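Local atomic coordinates of thioredoxin-like protein (Bacteroides caccae ATCC 43185, PDB entry 4YOD), a protein that probably acts as a thiol-disulphide oxidoreductase, joining a helical N-terminal region of unknown function to a C-terminal thioredoxin fold. Residues W39-A45 / T82-V88; A59-Y63 / A78-I83; N87-F93 / M124-L130. Numbering follows the deposited sequence.

Contact 1: W39-A45 / T82-V88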
loop_
_atom_site.group_PDB
_atom_site.type_symbol
_atom_site.label_atom_id
_atom_site.label_comp_id
_atom_site.label_asym_id
_atom_site.label_seq_id
_atom_site.Cartn_x
_atom_site.Cartn_y
_atom_site.Cartn_z
ATOM N N TRP A 39 4.897 -23.794 -0.714
ATOM C CA TRP A 39 3.921 -24.402 -1.611
ATOM C C TRP A 39 4.390 -25.696 -2.278
ATOM O O TRP A 39 3.699 -26.188 -3.169
ATOM C CB TRP A 39 3.551 -23.371 -2.708
ATOM C CG TRP A 39 2.918 -22.119 -2.162
ATOM C CD1 TRP A 39 3.532 -20.922 -1.947
ATOM C CD2 TRP A 39 1.566 -21.966 -1.697
ATOM N NE1 TRP A 39 2.630 -20.009 -1.445
ATOM C CE2 TRP A 39 1.420 -20.627 -1.265
ATOM C CE3 TRP A 39 0.448 -22.824 -1.641
ATOM C CZ2 TRP A 39 0.204 -20.120 -0.780
ATOM C CZ3 TRP A 39 -0.757 -22.324 -1.153
ATOM C CH2 TRP A 39 -0.867 -20.990 -0.718
ATOM N N ASP A 40 5.538 -26.245 -1.861
ATOM C CA ASP A 40 6.137 -27.453 -2.434
ATOM C C ASP A 40 5.208 -28.684 -2.476
ATOM O O ASP A 40 5.323 -29.478 -3.408
ATOM C CB ASP A 40 7.398 -27.836 -1.639
ATOM C CG ASP A 40 8.665 -27.072 -1.990
ATOM O OD1 ASP A 40 8.565 -26.032 -2.683
ATOM O OD2 ASP A 40 9.762 -27.522 -1.578
ATOM N N ASN A 41 4.307 -28.844 -1.486
ATOM C CA ASN A 41 3.432 -30.021 -1.397
ATOM C C ASN A 41 2.030 -29.765 -1.939
ATOM O O ASN A 41 1.125 -30.567 -1.721
ATOM C CB ASN A 41 3.375 -30.518 0.045
ATOM C CG ASN A 41 4.715 -31.005 0.521
ATOM O OD1 ASN A 41 5.620 -31.305 -0.269
ATOM N ND2 ASN A 41 4.885 -31.072 1.811
ATOM N N VAL A 42 1.881 -28.701 -2.712
ATOM C CA VAL A 42 0.607 -28.312 -3.313
ATOM C C VAL A 42 0.628 -28.625 -4.828
ATOM O O VAL A 42 1.639 -28.411 -5.494
ATOM C CB VAL A 42 0.330 -26.810 -3.006
ATOM C CG1 VAL A 42 -0.849 -26.259 -3.807
ATOM C CG2 VAL A 42 0.095 -26.604 -1.503
ATOM N N ASN A 43 -0.497 -29.152 -5.346
ATOM C CA ASN A 43 -0.719 -29.440 -6.764
ATOM C C ASN A 43 -1.606 -28.337 -7.291
ATOM O O ASN A 43 -2.816 -28.357 -7.025
ATOM C CB ASN A 43 -1.383 -30.838 -6.948
ATOM C CG ASN A 43 -1.704 -31.184 -8.398
ATOM O OD1 ASN A 43 -1.364 -30.451 -9.337
ATOM N ND2 ASN A 43 -2.343 -32.330 -8.617
ATOM N N PHE A 44 -1.020 -27.350 -8.012
ATOM C CA PHE A 44 -1.807 -26.234 -8.531
ATOM C C PHE A 44 -2.699 -26.608 -9.747
ATOM O O PHE A 44 -3.483 -25.778 -10.197
ATOM C CB PHE A 44 -0.923 -25.041 -8.857
ATOM C CG PHE A 44 -0.432 -24.315 -7.630
ATOM C CD1 PHE A 44 -1.333 -23.782 -6.707
ATOM C CD2 PHE A 44 0.929 -24.145 -7.400
ATOM C CE1 PHE A 44 -0.880 -23.079 -5.587
ATOM C CE2 PHE A 44 1.380 -23.434 -6.282
ATOM C CZ PHE A 44 0.473 -22.909 -5.380
ATOM N N ALA A 45 -2.631 -27.842 -10.219
ATOM C CA ALA A 45 -3.494 -28.338 -11.295
ATOM C C ALA A 45 -4.700 -29.116 -10.713
ATOM O O ALA A 45 -5.531 -29.615 -11.477
ATOM C CB ALA A 45 -2.692 -29.218 -12.231
ATOM N N THR A 82 5.530 -18.309 -7.071
ATOM C CA THR A 82 4.260 -18.946 -6.659
ATOM C C THR A 82 3.177 -18.663 -7.710
ATOM O O THR A 82 2.545 -19.612 -8.162
ATOM C CB THR A 82 3.866 -18.495 -5.251
ATOM O OG1 THR A 82 4.885 -18.940 -4.361
ATOM C CG2 THR A 82 2.518 -19.032 -4.808
ATOM N N ILE A 83 2.992 -17.388 -8.119
ATOM C CA ILE A 83 2.002 -17.028 -9.149
ATOM C C ILE A 83 2.328 -17.750 -10.474
ATOM O O ILE A 83 1.412 -18.300 -11.086
ATOM C CB ILE A 83 1.840 -15.481 -9.360
ATOM C CG1 ILE A 83 1.568 -14.722 -8.023
ATOM C CG2 ILE A 83 0.742 -15.177 -10.404
ATOM C CD1 ILE A 83 0.342 -15.187 -7.127
ATOM N N ASP A 84 3.616 -17.789 -10.883
ATOM C CA ASP A 84 4.053 -18.449 -12.131
ATOM C C ASP A 84 3.629 -19.909 -12.149
ATOM O O ASP A 84 3.178 -20.410 -13.181
ATOM C CB ASP A 84 5.574 -18.353 -12.320
ATOM C CG ASP A 84 6.093 -16.976 -12.725
ATOM O OD1 ASP A 84 5.264 -16.087 -13.020
ATOM O OD2 ASP A 84 7.332 -16.790 -12.739
ATOM N N ARG A 85 3.746 -20.582 -10.999
ATOM C CA ARG A 85 3.337 -21.985 -10.847
ATOM C C ARG A 85 1.849 -22.193 -11.108
ATOM O O ARG A 85 1.473 -23.270 -11.545
ATOM C CB ARG A 85 3.659 -22.492 -9.430
ATOM C CG ARG A 85 5.119 -22.927 -9.231
ATOM C CD ARG A 85 5.274 -23.715 -7.927
ATOM N NE ARG A 85 4.602 -25.020 -8.010
ATOM C CZ ARG A 85 4.267 -25.775 -6.969
ATOM N NH1 ARG A 85 4.554 -25.381 -5.734
ATOM N NH2 ARG A 85 3.638 -26.930 -7.153
ATOM N N THR A 86 0.997 -21.183 -10.824
ATOM C CA THR A 86 -0.459 -21.340 -10.967
ATOM C C THR A 86 -0.915 -21.276 -12.438
ATOM O O THR A 86 -2.064 -21.596 -12.718
ATOM C CB THR A 86 -1.228 -20.347 -10.086
ATOM O OG1 THR A 86 -1.165 -19.059 -10.658
ATOM C CG2 THR A 86 -0.746 -20.331 -8.645
ATOM N N ASN A 87 -0.010 -20.904 -13.372
ATOM C CA ASN A 87 -0.263 -20.874 -14.819
ATOM C C ASN A 87 -0.615 -22.274 -15.365
ATOM O O ASN A 87 -1.065 -22.389 -16.503
ATOM C CB ASN A 87 0.949 -20.324 -15.562
ATOM C CG ASN A 87 1.015 -18.825 -15.513
ATOM O OD1 ASN A 87 0.103 -18.123 -15.952
ATOM N ND2 ASN A 87 2.091 -18.300 -14.991
ATOM N N VAL A 88 -0.440 -23.325 -14.556
ATOM C CA VAL A 88 -0.788 -24.704 -14.961
ATOM C C VAL A 88 -2.318 -24.881 -15.149
ATOM O O VAL A 88 -2.749 -25.808 -15.835
ATOM C CB VAL A 88 -0.234 -25.779 -13.993
ATOM C CG1 VAL A 88 1.284 -25.875 -14.104
ATOM C CG2 VAL A 88 -0.670 -25.519 -12.551
HETATM O O HOH W 1 1.686 -27.624 -9.415
#
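Arg85 supplies both direct hydrogen bonds between 39-45 and 82-88. Its NH1 donates to Trp39 O at 2.8 Å, with an N-H...O angle of 152°, and its NH2 donates to Val42 O at 3.0 Å and 139°. Both acceptors lie near the guanidinium plane and belong to the first and last residues of a type I beta turn, so one cationic group grips the two ends of the turn. The turn is also closed internally, by Val42 N to Trp39 O at 3.1 Å. Water 1 adds an indirect link, accepting from Phe44 N and from Arg85 NH2, each at 3.1 Å. Beyond the turn, Asn43 OD1 accepts from Ala45 N at 3.0 Å, an Asx turn that shapes the loop from within.

Phe44 has the most surface covered, 107 Å². Its CD2 rests over one face of the guanidinium, 3.7 Å from Arg85 CZ, while Thr86 CG2 makes a CH-pi contact 4.0 Å from the centroid of the Phe44 ring and only 10° off the normal. Phe44 CB also meets Val88 CG2 at 3.7 Å. At the other end, Thr82 CG2 lies 3.8 Å from the centroid of the five-membered ring of Trp39, 24° off its normal, a second CH-pi contact. The Trp39 indole continues inward to Tyr63 of helix 53-66, which it meets edge-to-face. The geometry is that of a connecting loop folded back along the C-terminal part of a later helix, here the link between helices 27-37 and 53-66 lying against helix 72-85 in an all-helical region.

Contact 2: A59-Y63 / A78-I83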
loop_
_atom_site.group_PDB
_atom_site.type_symbol
_atom_site.label_atom_id
_atom_site.label_comp_id
_atom_site.label_asym_id
_atom_site.label_seq_id
_atom_site.Cartn_x
_atom_site.Cartn_y
_atom_site.Cartn_z
ATOM N N ALA A 59 -4.263 -20.986 4.063
ATOM C CA ALA A 59 -2.880 -21.247 3.640
ATOM C C ALA A 59 -2.287 -19.987 2.977
ATOM O O ALA A 59 -1.145 -19.621 3.275
ATOM C CB ALA A 59 -2.833 -22.420 2.668
ATOM N N TRP A 60 -3.091 -19.289 2.142
ATOM C CA TRP A 60 -2.669 -18.041 1.484
ATOM C C TRP A 60 -2.419 -16.931 2.535
ATOM O O TRP A 60 -1.421 -16.234 2.436
ATOM C CB TRP A 60 -3.678 -17.567 0.428
ATOM C CG TRP A 60 -3.273 -16.267 -0.220
ATOM C CD1 TRP A 60 -3.708 -15.013 0.108
ATOM C CD2 TRP A 60 -2.237 -16.089 -1.200
ATOM N NE1 TRP A 60 -3.042 -14.064 -0.649
ATOM C CE2 TRP A 60 -2.135 -14.700 -1.460
ATOM C CE3 TRP A 60 -1.409 -16.978 -1.917
ATOM C CZ2 TRP A 60 -1.241 -14.179 -2.407
ATOM C CZ3 TRP A 60 -0.531 -16.464 -2.855
ATOM C CH2 TRP A 60 -0.448 -15.081 -3.091
ATOM N N VAL A 61 -3.326 -16.780 3.519
ATOM C CA VAL A 61 -3.236 -15.787 4.605
ATOM C C VAL A 61 -1.921 -16.004 5.409
ATOM O O VAL A 61 -1.185 -15.039 5.647
ATOM C CB VAL A 61 -4.510 -15.850 5.501
ATOM C CG1 VAL A 61 -4.331 -15.140 6.852
ATOM C CG2 VAL A 61 -5.707 -15.295 4.763
ATOM N N ASP A 62 -1.645 -17.262 5.813
ATOM C CA ASP A 62 -0.431 -17.639 6.548
ATOM C C ASP A 62 0.846 -17.377 5.713
ATOM O O ASP A 62 1.849 -16.952 6.271
ATOM C CB ASP A 62 -0.491 -19.087 7.011
ATOM C CG ASP A 62 -1.496 -19.300 8.135
ATOM O OD1 ASP A 62 -1.792 -18.321 8.865
ATOM O OD2 ASP A 62 -1.999 -20.435 8.271
ATOM N N TYR A 63 0.779 -17.566 4.389
ATOM C CA TYR A 63 1.887 -17.265 3.478
ATOM C C TYR A 63 2.190 -15.763 3.476
ATOM O O TYR A 63 3.348 -15.378 3.625
ATOM C CB TYR A 63 1.538 -17.724 2.052
ATOM C CG TYR A 63 2.627 -17.507 1.023
ATOM C CD1 TYR A 63 3.858 -18.162 1.130
ATOM C CD2 TYR A 63 2.389 -16.749 -0.123
ATOM C CE1 TYR A 63 4.855 -17.984 0.168
ATOM C CE2 TYR A 63 3.346 -16.642 -1.135
ATOM C CZ TYR A 63 4.578 -17.260 -0.984
ATOM O OH TYR A 63 5.522 -17.127 -1.979
ATOM N N ALA A 78 9.858 -14.943 -4.279
ATOM C CA ALA A 78 9.023 -16.090 -3.920
ATOM C C ALA A 78 7.573 -15.911 -4.386
ATOM O O ALA A 78 7.001 -16.860 -4.932
ATOM C CB ALA A 78 9.061 -16.315 -2.423
ATOM N N ILE A 79 6.985 -14.701 -4.176
ATOM C CA ILE A 79 5.617 -14.381 -4.613
ATOM C C ILE A 79 5.503 -14.593 -6.143
ATOM O O ILE A 79 4.581 -15.259 -6.601
ATOM C CB ILE A 79 5.234 -12.921 -4.233
ATOM C CG1 ILE A 79 5.114 -12.742 -2.724
ATOM C CG2 ILE A 79 3.912 -12.523 -4.913
ATOM C CD1 ILE A 79 5.358 -11.265 -2.300
ATOM N N ARG A 80 6.454 -14.039 -6.912
ATOM C CA ARG A 80 6.491 -14.189 -8.376
ATOM C C ARG A 80 6.518 -15.688 -8.780
ATOM O O ARG A 80 5.693 -16.103 -9.605
ATOM C CB ARG A 80 7.694 -13.432 -8.982
ATOM C CG ARG A 80 7.842 -13.609 -10.501
ATOM C CD ARG A 80 6.677 -13.005 -11.253
ATOM N NE ARG A 80 6.678 -13.337 -12.680
ATOM C CZ ARG A 80 7.043 -12.498 -13.639
ATOM N NH1 ARG A 80 7.466 -11.278 -13.336
ATOM N NH2 ARG A 80 6.985 -12.869 -14.909
ATOM N N LYS A 81 7.443 -16.486 -8.191
ATOM C CA LYS A 81 7.524 -17.929 -8.488
ATOM C C LYS A 81 6.211 -18.661 -8.183
ATOM O O LYS A 81 5.817 -19.519 -8.967
ATOM C CB LYS A 81 8.657 -18.611 -7.707
ATOM C CG LYS A 81 10.037 -18.366 -8.279
ATOM C CD LYS A 81 11.095 -19.053 -7.423
ATOM C CE LYS A 81 12.488 -18.534 -7.701
ATOM N NZ LYS A 81 12.976 -18.933 -9.048
ATOM N N THR A 82 5.530 -18.309 -7.071
ATOM C CA THR A 82 4.260 -18.946 -6.659
ATOM C C THR A 82 3.177 -18.663 -7.710
ATOM O O THR A 82 2.545 -19.612 -8.162
ATOM C CB THR A 82 3.866 -18.495 -5.251
ATOM O OG1 THR A 82 4.885 -18.940 -4.361
ATOM C CG2 THR A 82 2.518 -19.032 -4.808
ATOM N N ILE A 83 2.992 -17.388 -8.119
ATOM C CA ILE A 83 2.002 -17.028 -9.149
ATOM C C ILE A 83 2.328 -17.750 -10.474
ATOM O O ILE A 83 1.412 -18.300 -11.086
ATOM C CB ILE A 83 1.840 -15.481 -9.360
ATOM C CG1 ILE A 83 1.568 -14.722 -8.023
ATOM C CG2 ILE A 83 0.742 -15.177 -10.404
ATOM C CD1 ILE A 83 0.342 -15.187 -7.127
#
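Tyr63 gives up the most surface here, 75 Å² of the 207 Å² buried in total. Its CA-to-CB bond points toward 78-83, and with chi1 at -178° (t) the ring extends across the gap to bring its hydroxyl up to the facing helix. Tyr63 OH lies 3.1 Å from Thr82 OG1 and 3.3 Å from Ala78 O, and it also meets Ala78 CB at 3.7 Å. The hydroxyl thus sits beside one turn of that helix, whose backbone is closed by Thr82 N to Ala78 O at 3.0 Å.

That reach is needed because the axes of the two short segments come no closer than 13.5 Å, and the nearest CA pair, Tyr63 and Ile79, is 9.4 Å apart. The N-to-C directions differ by 158°, so helices 53-66 and 72-85, consecutive in the chain, form an antiparallel helical hairpin, consistent with a relationship to TPR-like helical repeats, though the spacing here is wide for direct helix packing. Trp39, from the preceding loop, fills part of the gap by touching Trp60, Tyr63 and Thr82.

Trp60 contributes 42 Å². Its CA-to-CB bond points sideways, yet the indole, at chi1 178° (t), stretches far enough for CH2 to meet Ile83 CD1 at 4.1 Å, an apolar contact. Thr82, with 35 Å² covered, presents CG2 to the edge of the same indole, 4.4 Å from Trp60 CZ3. The Trp60 ring is also packed against Ile96, Leu99 and Ala100 of helix 90-105.

Contact 3: N87-F93 / M124-L130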
loop_
_atom_site.group_PDB
_atom_site.type_symbol
_atom_site.label_atom_id
_atom_site.label_comp_id
_atom_site.label_asym_id
_atom_site.label_seq_id
_atom_site.Cartn_x
_atom_site.Cartn_y
_atom_site.Cartn_z
ATOM N N ASN A 87 -0.010 -20.904 -13.372
ATOM C CA ASN A 87 -0.263 -20.874 -14.819
ATOM C C ASN A 87 -0.615 -22.274 -15.365
ATOM O O ASN A 87 -1.065 -22.389 -16.503
ATOM C CB ASN A 87 0.949 -20.324 -15.562
ATOM C CG ASN A 87 1.015 -18.825 -15.513
ATOM O OD1 ASN A 87 0.103 -18.123 -15.952
ATOM N ND2 ASN A 87 2.091 -18.300 -14.991
ATOM N N VAL A 88 -0.440 -23.325 -14.556
ATOM C CA VAL A 88 -0.788 -24.704 -14.961
ATOM C C VAL A 88 -2.318 -24.881 -15.149
ATOM O O VAL A 88 -2.749 -25.808 -15.835
ATOM C CB VAL A 88 -0.234 -25.779 -13.993
ATOM C CG1 VAL A 88 1.284 -25.875 -14.104
ATOM C CG2 VAL A 88 -0.670 -25.519 -12.551
ATOM N N ASP A 89 -3.130 -24.012 -14.530
ATOM C CA ASP A 89 -4.589 -24.092 -14.636
ATOM C C ASP A 89 -5.155 -22.688 -14.531
ATOM O O ASP A 89 -4.972 -22.029 -13.508
ATOM C CB ASP A 89 -5.170 -25.029 -13.541
ATOM C CG ASP A 89 -6.647 -25.343 -13.693
ATOM O OD1 ASP A 89 -7.468 -24.401 -13.604
ATOM O OD2 ASP A 89 -6.990 -26.541 -13.840
ATOM N N LYS A 90 -5.850 -22.237 -15.583
ATOM C CA LYS A 90 -6.426 -20.887 -15.663
ATOM C C LYS A 90 -7.372 -20.572 -14.486
ATOM O O LYS A 90 -7.349 -19.462 -13.973
ATOM C CB LYS A 90 -7.165 -20.712 -17.001
ATOM C CG LYS A 90 -7.603 -19.280 -17.269
ATOM C CD LYS A 90 -7.955 -19.054 -18.741
ATOM C CE LYS A 90 -8.691 -17.752 -18.994
ATOM N NZ LYS A 90 -8.148 -16.630 -18.186
ATOM N N LYS A 91 -8.200 -21.532 -14.070
ATOM C CA LYS A 91 -9.127 -21.313 -12.959
ATOM C C LYS A 91 -8.391 -21.168 -11.587
ATOM O O LYS A 91 -8.842 -20.399 -10.734
ATOM C CB LYS A 91 -10.161 -22.431 -12.901
ATOM C CG LYS A 91 -11.157 -22.378 -14.062
ATOM C CD LYS A 91 -12.283 -23.399 -13.906
ATOM C CE LYS A 91 -13.129 -23.491 -15.154
ATOM N NZ LYS A 91 -14.089 -24.626 -15.094
ATOM N N VAL A 92 -7.263 -21.878 -11.393
ATOM C CA VAL A 92 -6.448 -21.783 -10.175
ATOM C C VAL A 92 -5.679 -20.434 -10.178
ATOM O O VAL A 92 -5.617 -19.758 -9.146
ATOM C CB VAL A 92 -5.514 -23.006 -9.999
ATOM C CG1 VAL A 92 -4.626 -22.850 -8.767
ATOM C CG2 VAL A 92 -6.339 -24.284 -9.879
ATOM N N PHE A 93 -5.128 -20.039 -11.342
ATOM C CA PHE A 93 -4.443 -18.745 -11.501
ATOM C C PHE A 93 -5.382 -17.612 -11.078
ATOM O O PHE A 93 -4.991 -16.758 -10.263
ATOM C CB PHE A 93 -3.985 -18.571 -12.968
ATOM C CG PHE A 93 -3.281 -17.253 -13.234
ATOM C CD1 PHE A 93 -4.007 -16.107 -13.542
ATOM C CD2 PHE A 93 -1.896 -17.174 -13.239
ATOM C CE1 PHE A 93 -3.356 -14.890 -13.787
ATOM C CE2 PHE A 93 -1.250 -15.959 -13.489
ATOM C CZ PHE A 93 -1.984 -14.834 -13.775
HETATM N N MSE A 124 1.014 -11.411 -13.620
HETATM C CA MSE A 124 -0.223 -11.396 -14.411
HETATM C C MSE A 124 0.005 -10.780 -15.800
HETATM O O MSE A 124 -0.451 -11.339 -16.794
HETATM C CB MSE A 124 -1.339 -10.656 -13.662
HETATM C CG MSE A 124 -1.741 -11.373 -12.341
HETATM SE SE MSE A 124 -3.023 -10.358 -11.296
HETATM C CE MSE A 124 -4.642 -10.728 -12.321
ATOM N N ALA A 125 0.750 -9.673 -15.875
ATOM C CA ALA A 125 1.058 -9.039 -17.150
ATOM C C ALA A 125 1.887 -9.978 -18.040
ATOM O O ALA A 125 1.754 -9.915 -19.262
ATOM C CB ALA A 125 1.797 -7.734 -16.922
ATOM N N ALA A 126 2.676 -10.892 -17.431
ATOM C CA ALA A 126 3.521 -11.852 -18.169
ATOM C C ALA A 126 2.878 -13.235 -18.274
ATOM O O ALA A 126 3.540 -14.187 -18.686
ATOM C CB ALA A 126 4.874 -11.980 -17.478
ATOM N N SER A 127 1.602 -13.361 -17.894
ATOM C CA SER A 127 0.963 -14.674 -17.874
ATOM C C SER A 127 0.499 -15.163 -19.250
ATOM O O SER A 127 -0.293 -14.503 -19.913
ATOM C CB SER A 127 -0.214 -14.680 -16.911
ATOM O OG SER A 127 -0.949 -15.895 -17.016
ATOM N N PRO A 128 0.876 -16.404 -19.619
ATOM C CA PRO A 128 0.377 -16.974 -20.881
ATOM C C PRO A 128 -1.074 -17.516 -20.780
ATOM O O PRO A 128 -1.633 -17.910 -21.800
ATOM C CB PRO A 128 1.377 -18.095 -21.164
ATOM C CG PRO A 128 1.855 -18.521 -19.834
ATOM C CD PRO A 128 1.776 -17.346 -18.914
ATOM N N VAL A 129 -1.691 -17.550 -19.583
ATOM C CA VAL A 129 -3.071 -18.051 -19.452
ATOM C C VAL A 129 -4.099 -16.918 -19.534
ATOM O O VAL A 129 -5.284 -17.219 -19.670
ATOM C CB VAL A 129 -3.345 -18.939 -18.211
ATOM C CG1 VAL A 129 -2.483 -20.195 -18.238
ATOM C CG2 VAL A 129 -3.199 -18.171 -16.890
ATOM N N LEU A 130 -3.670 -15.641 -19.457
ATOM C CA LEU A 130 -4.616 -14.530 -19.538
ATOM C C LEU A 130 -4.771 -14.023 -20.957
ATOM O O LEU A 130 -3.777 -13.848 -21.666
ATOM C CB LEU A 130 -4.233 -13.344 -18.621
ATOM C CG LEU A 130 -4.255 -13.530 -17.100
ATOM C CD1 LEU A 130 -3.884 -12.212 -16.385
ATOM C CD2 LEU A 130 -5.618 -14.053 -16.586
#
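Val129 and Phe93 form the apolar centre, with 96 and 91 Å² covered. Val129 CG2 lies 4.0 Å from the centroid of the Phe93 ring and 21° off its normal, a CH-pi contact over the face. Phe93 CE1 meets Leu130 CG at 3.7 Å, and Phe93 CZ meets CG of Met124, deposited as selenomethionine, at 3.8 Å. Residues from the last turn of helix 114-125 and the loop after it therefore gather round one ring near the start of helix 90-105.

Farther out, Ser127 OG lies over a face of the Phe93 ring, 3.5 Å from Phe93 CE2, and donates to Asn87 OD1 at 2.7 Å. Ser127 OG in turn accepts from Val129 N at 3.1 Å (153°), an ST turn that holds the loop bearing Val129. At the solvent-exposed side, Lys90 NZ makes only a weak hydrogen bond to Val129 O, at 3.3 Å, and has a salt bridge to Glu134 of helix 132-146.

The chemistry implies a mainly apolar contact, in which the Phe93 ring meets three apolar side chains, supplemented by one short, clear hydrogen bond from Ser127 to Asn87 and a weak lysine bond at its exposed side.

From the N terminus, the loop after helix 27-37 opens contact 1, which closes at 82-88 and encloses helix 53-66 and most of helix 72-85. Contact 2 is nested inside that loop, joining 59-63 to 78-83 across the shorter connection between consecutive helices. The two share Thr82 and Ile83, and they touch where Trp39 NE1 lies 3.4 Å from Tyr63 CD1. Contact 3 follows in series: starting from Asn87 and Val88, already part of contact 1, it closes the loop holding most of helices 90-105 and 114-125. Thr86 OG1 is 3.3 Å from Phe93 CD2 at that junction. Helix 72-85 and the residues that follow it therefore connect all three contacts within the N-terminal helical region.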